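Local coordinates for iron-regulated ABC transporter siderophore-binding protein SirA (Staphylococcus aureus subsp. aureus, PDB 3MWF), which binds the ferric siderophore staphyloferrin B and probably delivers it to an ABC transporter for iron uptake in Staphylococcus aureus, at residues V46-W49 with K54-Y57. Numbering follows the deposited sequence.
Sequences VESW and KFEY. With SE8 (5-[(2-{[(3S)-5-{[(2S)-2-amino-2-carboxyethyl]amino}-3-carboxy-3-hydroxy-5-oxopentanoyl]amino}ethyl)amino]-2,5-dioxopentanoic acid), chain C.
S48 sets its CB squarely over the F55 ring, 3.5 Å from the ring centroid and 2° off the ring normal, a CH-pi contact within the loop joining strands 44-45 and 66-70 in the mixed sheet of this periplasmic binding protein fold, between two parts of that loop that come back together. F55 has CG anti to its carbonyl carbon (chi1 -72°), which sets CG beside the backbone N of F55, the same N that S48 CB approaches; S48 CB lies 3.7-3.8 Å from each of the six ring carbons of F55. The next residue also reaches the ring: the W49 backbone N is 3.7 Å from F55 CZ, and W49 CB is 4.4 Å from that same carbon. From there the indole leads away from F55 to line the ligand pocket. One of its faces lies against staphyloferrin B, whose amide N4 is offset toward the rim; W49 CH2 is the indole atom closest to N4, at 3.4 Å. L273 of helix 268-273, itself a pocket residue, touches both aromatic side chains, as does Q29 of helix 29-37. S48 OG bonds within the turn between the two segments, to T50 O and, weakly, to Q51 O; although K54 N comes within 3.2 Å of S48 OG, the angle is too poor for a hydrogen bond.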
ATOM      1  N   VAL A  46      12.966   3.652   6.937  1.00 12.75           N
ATOM      2  CA  VAL A  46      13.393   3.950   5.584  1.00 12.15           C
ATOM      3  C   VAL A  46      12.775   5.291   5.123  1.00 13.00           C
ATOM      4  O   VAL A  46      11.732   5.714   5.623  1.00 13.85           O
ATOM      5  CB  VAL A  46      13.042   2.815   4.586  1.00 13.50           C
ATOM      6  CG1 VAL A  46      13.984   1.571   4.838  1.00 12.01           C
ATOM      7  CG2 VAL A  46      11.532   2.451   4.628  1.00 13.70           C
ATOM      8  N   GLU A  47      13.475   5.967   4.223  1.00 12.42           N
ATOM      9  CA  GLU A  47      12.965   7.244   3.695  1.00 13.66           C
ATOM     10  C   GLU A  47      11.653   7.028   2.931  1.00 13.22           C
ATOM     11  O   GLU A  47      11.423   5.958   2.374  1.00 13.12           O
ATOM     12  CB  GLU A  47      14.007   7.910   2.804  1.00 13.80           C
ATOM     13  CG  GLU A  47      14.137   7.346   1.435  1.00 15.67           C
ATOM     14  CD  GLU A  47      15.272   7.957   0.650  1.00 20.59           C
ATOM     15  OE1 GLU A  47      16.102   8.667   1.253  1.00 22.33           O
ATOM     16  OE2 GLU A  47      15.346   7.675  -0.561  1.00 20.99           O
ATOM     17  N   SER A  48      10.809   8.047   2.905  1.00 13.14           N
ATOM     18  CA  SER A  48       9.595   8.002   2.111  1.00 12.00           C
ATOM     19  C   SER A  48       9.919   7.974   0.625  1.00 11.86           C
ATOM     20  O   SER A  48      10.965   8.463   0.183  1.00 12.47           O
ATOM     21  CB  SER A  48       8.706   9.207   2.445  1.00 13.16           C
ATOM     22  OG  SER A  48       9.457  10.423   2.320  1.00 12.93           O
ATOM     23  N   TRP A  49       9.005   7.430  -0.181  1.00 11.21           N
ATOM     24  CA  TRP A  49       9.261   7.335  -1.592  1.00 11.11           C
ATOM     25  C   TRP A  49       9.235   8.694  -2.290  1.00 11.56           C
ATOM     26  O   TRP A  49       9.959   8.923  -3.279  1.00 12.82           O
ATOM     27  CB  TRP A  49       8.195   6.467  -2.259  1.00 11.08           C
ATOM     28  CG  TRP A  49       8.280   4.986  -1.998  1.00 10.96           C
ATOM     29  CD1 TRP A  49       7.362   4.230  -1.331  1.00 12.01           C
ATOM     30  CD2 TRP A  49       9.314   4.096  -2.424  1.00 11.56           C
ATOM     31  NE1 TRP A  49       7.775   2.904  -1.283  1.00 11.87           N
ATOM     32  CE2 TRP A  49       8.955   2.791  -1.971  1.00 10.58           C
ATOM     33  CE3 TRP A  49      10.493   4.262  -3.154  1.00 11.61           C
ATOM     34  CZ2 TRP A  49       9.745   1.655  -2.218  1.00 11.50           C
ATOM     35  CZ3 TRP A  49      11.301   3.131  -3.398  1.00 12.83           C
ATOM     36  CH2 TRP A  49      10.909   1.837  -2.938  1.00 11.91           C
ATOM     37  N   LYS A  54      10.474  12.181   4.753  1.00 14.57           N
ATOM     38  CA  LYS A  54       9.326  11.714   5.527  1.00 14.53           C
ATOM     39  C   LYS A  54       8.043  12.295   4.946  1.00 14.21           C
ATOM     40  O   LYS A  54       7.933  13.510   4.769  1.00 14.27           O
ATOM     41  CB  LYS A  54       9.445  12.162   6.998  1.00 14.05           C
ATOM     42  CG  LYS A  54      10.649  11.533   7.750  1.00 15.56           C
ATOM     43  CD  LYS A  54      10.940  12.276   9.054  1.00 16.07           C
ATOM     44  CE  LYS A  54      12.226  11.702   9.705  1.00 19.40           C
ATOM     45  NZ  LYS A  54      12.596  12.507  10.908  1.00 21.32           N
ATOM     46  N   PHE A  55       7.074  11.437   4.651  1.00 14.17           N
ATOM     47  CA  PHE A  55       5.803  11.919   4.124  1.00 14.00           C
ATOM     48  C   PHE A  55       5.192  12.978   5.039  1.00 14.77           C
ATOM     49  O   PHE A  55       5.182  12.825   6.274  1.00 14.09           O
ATOM     50  CB  PHE A  55       4.773  10.786   4.006  1.00 14.56           C
ATOM     51  CG  PHE A  55       5.054   9.807   2.908  1.00 13.07           C
ATOM     52  CD1 PHE A  55       5.237  10.236   1.593  1.00 11.91           C
ATOM     53  CD2 PHE A  55       5.074   8.426   3.180  1.00 13.89           C
ATOM     54  CE1 PHE A  55       5.477   9.329   0.556  1.00 13.36           C
ATOM     55  CE2 PHE A  55       5.308   7.522   2.168  1.00 11.71           C
ATOM     56  CZ  PHE A  55       5.515   7.940   0.854  1.00 12.63           C
ATOM     57  N   GLU A  56       4.664  14.034   4.425  0.50 15.57           N
ATOM     58  CA  GLU A  56       4.013  15.127   5.165  0.50 17.26           C
ATOM     59  C   GLU A  56       2.984  14.651   6.198  0.50 17.13           C
ATOM     60  O   GLU A  56       2.952  15.128   7.341  0.50 17.54           O
ATOM     61  CB  GLU A  56       3.361  16.110   4.181  0.50 17.54           C
ATOM     62  CG  GLU A  56       2.891  17.400   4.834  0.50 18.94           C
ATOM     63  CD  GLU A  56       4.056  18.327   5.136  0.50 21.71           C
ATOM     64  OE1 GLU A  56       5.211  17.888   4.970  0.50 21.85           O
ATOM     65  OE2 GLU A  56       3.827  19.491   5.523  0.50 23.17           O
ATOM     66  N   TYR A  57       2.160  13.678   5.815  1.00 17.23           N
ATOM     67  CA  TYR A  57       1.086  13.210   6.686  1.00 17.11           C
ATOM     68  C   TYR A  57       1.584  12.600   8.009  1.00 17.81           C
ATOM     69  O   TYR A  57       0.880  12.636   9.010  1.00 18.55           O
ATOM     70  CB  TYR A  57       0.102  12.269   5.941  1.00 16.73           C
ATOM     71  CG  TYR A  57       0.514  10.800   6.000  1.00 16.21           C
ATOM     72  CD1 TYR A  57       1.398  10.282   5.076  1.00 14.96           C
ATOM     73  CD2 TYR A  57       0.057   9.975   7.021  1.00 16.07           C
ATOM     74  CE1 TYR A  57       1.810   8.922   5.139  1.00 15.49           C
ATOM     75  CE2 TYR A  57       0.442   8.636   7.111  1.00 14.86           C
ATOM     76  CZ  TYR A  57       1.329   8.129   6.162  1.00 15.56           C
ATOM     77  OH  TYR A  57       1.706   6.816   6.251  1.00 14.75           O
TER
HETATM   78  C1  SE8 C   1      10.725   0.193  -6.319  1.00 15.32           C
HETATM   79  C2  SE8 C   1      10.014   1.173  -7.209  1.00 15.19           C
HETATM   80  C3  SE8 C   1       9.570   2.396  -6.421  1.00 12.64           C
HETATM   81  N4  SE8 C   1       8.549   2.089  -5.425  1.00 12.67           N
HETATM   82  C5  SE8 C   1       7.262   2.212  -5.682  1.00 14.42           C
HETATM   83  C6  SE8 C   1       6.308   1.706  -4.629  1.00 12.23           C
HETATM   84  C7  SE8 C   1       6.086   0.200  -4.773  1.00 13.83           C
HETATM   85  C8  SE8 C   1       5.249  -0.275  -3.571  1.00 12.42           C
HETATM   86  C9  SE8 C   1       4.752  -1.715  -3.677  1.00 12.89           C
HETATM   87  N10 SE8 C   1       5.543  -2.607  -4.271  1.00 12.42           N
HETATM   88  C11 SE8 C   1       5.103  -3.981  -4.349  1.00 16.54           C
HETATM   89  C12 SE8 C   1       6.061  -4.901  -3.613  1.00 22.20           C
HETATM   90  N13 SE8 C   1       5.923  -6.289  -4.033  1.00 28.35           N
HETATM   91  C14 SE8 C   1       6.524  -6.820  -5.139  1.00 30.94           C
HETATM   92  C15 SE8 C   1       7.692  -6.113  -5.760  1.00 31.51           C
HETATM   93  C16 SE8 C   1       7.026  -5.042  -6.587  1.00 27.47           C
HETATM   94  C17 SE8 C   1       7.790  -3.763  -6.741  1.00 23.01           C
HETATM   95  C18 SE8 C   1       8.007  -3.385  -8.128  1.00 22.62           C
HETATM   96  O19 SE8 C   1      11.900   0.461  -5.954  1.00 14.72           O
HETATM   97  O20 SE8 C   1      10.140  -0.868  -6.024  1.00 13.74           O
HETATM   98  N21 SE8 C   1       8.855   0.503  -7.831  1.00 13.76           N
HETATM   99  O22 SE8 C   1       6.814   2.693  -6.704  1.00 14.01           O
HETATM  100  C23 SE8 C   1       5.417  -0.106  -6.102  1.00 13.21           C
HETATM  101  O24 SE8 C   1       4.191   0.128  -6.244  1.00 13.16           O
HETATM  102  O25 SE8 C   1       6.093  -0.604  -7.037  1.00 12.77           O
HETATM  103  O26 SE8 C   1       7.367  -0.452  -4.813  1.00 13.11           O
HETATM  104  O27 SE8 C   1       3.660  -2.012  -3.205  1.00 12.69           O
HETATM  105  O28 SE8 C   1       6.134  -7.842  -5.674  1.00 37.49           O
HETATM  106  O29 SE8 C   1       8.078  -3.027  -5.793  1.00 16.88           O
HETATM  107  O30 SE8 C   1       8.171  -2.196  -8.384  1.00 16.43           O
HETATM  108  O31 SE8 C   1       7.978  -4.257  -9.033  1.00 27.30           O